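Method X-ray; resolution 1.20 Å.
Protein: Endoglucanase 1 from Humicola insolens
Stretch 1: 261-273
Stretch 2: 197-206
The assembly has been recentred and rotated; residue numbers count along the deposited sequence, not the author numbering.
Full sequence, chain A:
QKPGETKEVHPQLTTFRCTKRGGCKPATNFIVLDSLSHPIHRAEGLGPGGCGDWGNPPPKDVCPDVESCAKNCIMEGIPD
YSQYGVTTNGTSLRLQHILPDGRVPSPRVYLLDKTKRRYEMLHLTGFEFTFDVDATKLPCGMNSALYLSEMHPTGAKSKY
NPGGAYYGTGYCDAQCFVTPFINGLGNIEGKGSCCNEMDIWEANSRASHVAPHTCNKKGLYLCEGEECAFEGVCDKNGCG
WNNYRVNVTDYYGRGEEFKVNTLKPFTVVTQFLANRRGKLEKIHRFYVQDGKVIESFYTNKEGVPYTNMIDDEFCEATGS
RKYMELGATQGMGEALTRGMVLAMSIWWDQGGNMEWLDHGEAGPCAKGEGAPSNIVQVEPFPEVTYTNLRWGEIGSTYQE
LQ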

# COMPACT_ATOMS: atom_id res chain seq x y z
N ASN A 261 11.94 -17.68 -6.57
CA ASN A 261 13.11 -17.71 -5.70
C ASN A 261 13.45 -16.27 -5.31
O ASN A 261 13.95 -15.47 -6.13
CB ASN A 261 14.27 -18.34 -6.45
CG ASN A 261 15.57 -18.30 -5.69
OD1 ASN A 261 15.64 -17.80 -4.55
ND2 ASN A 261 16.63 -18.88 -6.28
N THR A 262 13.16 -15.91 -4.06
CA THR A 262 13.27 -14.53 -3.59
C THR A 262 14.71 -14.12 -3.32
O THR A 262 14.95 -12.95 -2.97
CB THR A 262 12.40 -14.31 -2.37
OG1 THR A 262 12.91 -15.20 -1.35
CG2 THR A 262 10.96 -14.56 -2.63
N LEU A 263 15.69 -15.00 -3.55
CA LEU A 263 17.10 -14.57 -3.58
C LEU A 263 17.45 -13.81 -4.84
O LEU A 263 18.55 -13.27 -4.93
CB LEU A 263 18.02 -15.77 -3.39
CG LEU A 263 17.87 -16.53 -2.09
CD1 LEU A 263 18.75 -17.79 -2.06
CD2 LEU A 263 18.15 -15.66 -0.88
N LYS A 264 16.55 -13.81 -5.83
CA LYS A 264 16.78 -13.17 -7.12
C LYS A 264 15.62 -12.23 -7.36
O LYS A 264 14.53 -12.43 -6.87
CB LYS A 264 16.86 -14.24 -8.21
CG LYS A 264 17.99 -15.22 -7.99
CD LYS A 264 18.10 -16.28 -9.04
CE LYS A 264 16.83 -16.89 -9.57
NZ LYS A 264 17.13 -17.91 -10.60
N PRO A 265 15.81 -11.21 -8.19
CA PRO A 265 14.69 -10.36 -8.55
C PRO A 265 13.64 -11.09 -9.40
O PRO A 265 13.90 -12.12 -10.02
CB PRO A 265 15.23 -9.22 -9.48
CG PRO A 265 16.54 -9.85 -9.97
CD PRO A 265 17.06 -10.80 -8.86
N PHE A 266 12.43 -10.57 -9.43
CA PHE A 266 11.33 -11.16 -10.19
C PHE A 266 10.29 -10.10 -10.48
O PHE A 266 10.32 -8.99 -9.94
CB PHE A 266 10.73 -12.38 -9.47
CG PHE A 266 10.29 -12.15 -8.05
CD1 PHE A 266 11.17 -12.25 -6.99
CD2 PHE A 266 8.98 -11.81 -7.76
CE1 PHE A 266 10.77 -12.04 -5.69
CE2 PHE A 266 8.57 -11.59 -6.45
CZ PHE A 266 9.48 -11.71 -5.42
N THR A 267 9.37 -10.46 -11.37
CA THR A 267 8.25 -9.65 -11.79
C THR A 267 6.95 -10.20 -11.22
O THR A 267 6.77 -11.43 -11.17
CB THR A 267 8.20 -9.62 -13.33
OG1 THR A 267 9.42 -9.04 -13.81
CG2 THR A 267 7.01 -8.89 -13.92
N VAL A 268 6.08 -9.29 -10.83
CA VAL A 268 4.80 -9.56 -10.15
C VAL A 268 3.68 -9.00 -11.01
O VAL A 268 3.60 -7.79 -11.18
CB VAL A 268 4.81 -8.90 -8.77
CG1 VAL A 268 3.53 -9.22 -8.04
CG2 VAL A 268 6.03 -9.31 -7.95
N VAL A 269 2.82 -9.88 -11.53
CA VAL A 269 1.71 -9.50 -12.41
C VAL A 269 0.39 -9.70 -11.66
O VAL A 269 0.17 -10.76 -11.09
CB VAL A 269 1.70 -10.31 -13.73
CG1 VAL A 269 0.59 -9.81 -14.65
CG2 VAL A 269 3.03 -10.25 -14.43
N THR A 270 -0.50 -8.71 -11.74
CA THR A 270 -1.81 -8.79 -11.08
C THR A 270 -2.87 -8.35 -12.08
O THR A 270 -2.84 -7.20 -12.54
CB THR A 270 -1.86 -7.98 -9.81
OG1 THR A 270 -0.71 -8.28 -9.00
CG2 THR A 270 -3.12 -8.28 -9.01
N GLN A 271 -3.79 -9.26 -12.43
CA GLN A 271 -4.86 -8.98 -13.38
C GLN A 271 -6.17 -8.91 -12.63
O GLN A 271 -6.49 -9.72 -11.77
CB GLN A 271 -4.96 -10.09 -14.44
CG GLN A 271 -3.64 -10.37 -15.15
CD GLN A 271 -3.78 -11.44 -16.21
OE1 GLN A 271 -4.51 -12.42 -16.03
NE2 GLN A 271 -3.02 -11.24 -17.29
N PHE A 272 -6.97 -7.92 -13.02
CA PHE A 272 -8.28 -7.65 -12.43
C PHE A 272 -9.33 -8.00 -13.46
O PHE A 272 -9.66 -7.18 -14.31
CB PHE A 272 -8.33 -6.18 -11.99
CG PHE A 272 -7.36 -5.88 -10.89
CD1 PHE A 272 -7.66 -6.08 -9.56
CD2 PHE A 272 -6.07 -5.41 -11.21
CE1 PHE A 272 -6.75 -5.83 -8.56
CE2 PHE A 272 -5.17 -5.16 -10.19
CZ PHE A 272 -5.47 -5.37 -8.89
N LEU A 273 -9.79 -9.26 -13.43
CA LEU A 273 -10.61 -9.81 -14.52
C LEU A 273 -12.11 -9.56 -14.27
O LEU A 273 -12.62 -9.90 -13.22
CB LEU A 273 -10.33 -11.28 -14.68
CG LEU A 273 -8.87 -11.67 -14.91
CD1 LEU A 273 -8.69 -13.19 -14.97
CD2 LEU A 273 -8.28 -10.98 -16.14
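Stretch 2 (197-206) EMDIWEANSR

Stretch 2 packs on stretch 1 mainly through buried apolar side chains, and a single hydrogen bond, from the Thr262 side chain to the Ser205 backbone, joins the two near one end.

Stretch 1 begins with a type I beta turn from Asn261 to Lys264. The turn is closed by a backbone hydrogen bond from Lys264 N to Asn261 O, 3.1 Å. Asn261 OD1 also accepts from Leu263 N at 3.0 Å. After Pro265 the chain becomes an extended strand, 266-273.

Stretch 2 is extended at Glu197 to Asp199 and again through Trp201 to Ala203. At Ile200 it turns a corner, with phi/psi of -56/-50, so the two extended segments belong to different sheets or faces. Beyond them the chain loops through Asn204 to Arg206, where Arg206 N donates to Asn204 OD1 at 2.8 Å.

The two stretches run in opposite directions. Thr262 lies by Ser205, Val268 by Trp201, Thr270 by Ile200, and Phe272 meets Met198. The CA atoms of Thr262 and Ser205 are 5.3 Å apart. Thr270 CA and Ile200 CA are 7.2 Å apart, and Val268 CA and Trp201 CA are 8.7 Å apart. No backbone-to-backbone hydrogen bond links the stretches; the contact is made mainly by side chains.

On the strand of stretch 1, Val268, Thr270 and Phe272 point toward stretch 2. The alternation of a beta strand leaves Thr267, Val269, Gln271 and Leu273 without contact. Phe266 starts sideways, but the end of its side chain comes nearer.

Trp201 points toward stretch 1 and meets two residues. Phe266 CZ lies 3.8 Å from Trp201 CH2, at the edge of the indole. Val268 CG2 lies 3.9 Å from Trp201 CZ3.

Ile200, at the corner, touches two residues. Its CG2 is 3.6 Å from Thr270 OG1, which is hydrogen-bonded elsewhere in the structure. Its CG1 is 4.2 Å from Phe272 CZ, at the edge of that ring. Met198 also points toward stretch 1, and its CG is 3.9 Å from Phe272 CE1. Met198 SD lies 5.3 Å from the centroid of the Phe272 ring, 86° off the ring normal, and so also sits at the edge.

At the other end, Thr262 points toward stretch 2 in the p rotamer. Its OG1 donates to Ser205 O at 2.7 Å, a short bond that ties the turn to the loop. The same OG1 is 3.5 Å from Ser205 CB. Together the contacts bury 382 Å², both sides summed.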

# COMPACT_ATOMS: atom_id res chain seq x y z
N GLU A 197 -9.51 -0.61 -0.00
CA GLU A 197 -8.07 -0.82 -0.09
C GLU A 197 -7.82 -2.12 -0.83
O GLU A 197 -8.30 -3.16 -0.41
CB GLU A 197 -7.47 -0.84 1.28
CG GLU A 197 -5.97 -1.10 1.32
CD GLU A 197 -5.40 -1.34 2.70
OE1 GLU A 197 -6.11 -1.05 3.69
OE2 GLU A 197 -4.22 -1.71 2.83
N MET A 198 -7.05 -2.05 -1.93
CA MET A 198 -6.66 -3.28 -2.65
C MET A 198 -5.17 -3.51 -2.37
O MET A 198 -4.32 -2.78 -2.87
CB MET A 198 -6.92 -3.14 -4.15
CG MET A 198 -6.32 -4.26 -4.97
SD MET A 198 -7.12 -5.86 -4.58
CE MET A 198 -5.74 -6.98 -4.80
N ASP A 199 -4.87 -4.53 -1.56
CA ASP A 199 -3.47 -4.85 -1.25
C ASP A 199 -2.95 -5.75 -2.33
O ASP A 199 -3.05 -6.99 -2.29
CB ASP A 199 -3.34 -5.49 0.14
CG ASP A 199 -3.70 -4.52 1.23
OD1 ASP A 199 -3.33 -3.28 1.03
OD2 ASP A 199 -4.26 -4.88 2.22
N ILE A 200 -2.44 -5.12 -3.37
CA ILE A 200 -1.79 -5.86 -4.47
C ILE A 200 -0.67 -6.74 -3.92
O ILE A 200 -0.62 -7.95 -4.19
CB ILE A 200 -1.30 -4.89 -5.56
CG1 ILE A 200 -2.46 -4.15 -6.21
CG2 ILE A 200 -0.45 -5.61 -6.60
CD1 ILE A 200 -2.06 -3.08 -7.23
N TRP A 201 0.20 -6.13 -3.11
CA TRP A 201 1.41 -6.81 -2.66
C TRP A 201 1.65 -6.43 -1.23
O TRP A 201 1.80 -5.24 -0.89
CB TRP A 201 2.59 -6.35 -3.56
CG TRP A 201 3.98 -6.58 -3.09
CD1 TRP A 201 4.72 -5.71 -2.34
CD2 TRP A 201 4.86 -7.68 -3.38
NE1 TRP A 201 5.99 -6.17 -2.18
CE2 TRP A 201 6.10 -7.38 -2.81
CE3 TRP A 201 4.73 -8.91 -4.06
CZ2 TRP A 201 7.21 -8.24 -2.89
CZ3 TRP A 201 5.82 -9.75 -4.11
CH2 TRP A 201 7.03 -9.41 -3.55
N GLU A 202 1.72 -7.44 -0.35
CA GLU A 202 2.24 -7.33 1.00
C GLU A 202 3.15 -8.54 1.14
O GLU A 202 2.66 -9.67 1.06
CB GLU A 202 1.18 -7.32 2.06
CG GLU A 202 0.34 -6.02 2.05
CD GLU A 202 -0.74 -6.03 3.07
OE1 GLU A 202 -0.53 -5.40 4.16
OE2 GLU A 202 -1.74 -6.74 2.85
N ALA A 203 4.45 -8.32 1.24
CA ALA A 203 5.35 -9.50 1.09
C ALA A 203 6.71 -9.21 1.66
O ALA A 203 7.16 -8.05 1.80
CB ALA A 203 5.48 -9.85 -0.39
N ASN A 204 7.40 -10.30 1.92
CA ASN A 204 8.83 -10.29 2.22
C ASN A 204 9.48 -11.41 1.46
O ASN A 204 8.87 -11.97 0.54
CB ASN A 204 9.05 -10.26 3.72
CG ASN A 204 8.40 -11.42 4.45
OD1 ASN A 204 8.45 -12.55 3.95
ND2 ASN A 204 7.83 -11.14 5.62
N SER A 205 10.73 -11.76 1.77
CA SER A 205 11.39 -12.84 1.05
C SER A 205 10.86 -14.21 1.46
O SER A 205 11.24 -15.21 0.83
CB SER A 205 12.89 -12.77 1.19
OG SER A 205 13.32 -13.08 2.52
N ARG A 206 10.01 -14.28 2.48
CA ARG A 206 9.50 -15.53 3.03
C ARG A 206 8.04 -15.82 2.66
O ARG A 206 7.64 -16.98 2.69
CB ARG A 206 9.65 -15.55 4.54
CG ARG A 206 11.01 -15.13 5.06
CD ARG A 206 12.21 -15.81 4.48
NE ARG A 206 12.24 -17.27 4.67
CZ ARG A 206 12.61 -17.84 5.81
NH1 ARG A 206 12.98 -17.13 6.84
NH2 ARG A 206 12.58 -19.15 5.91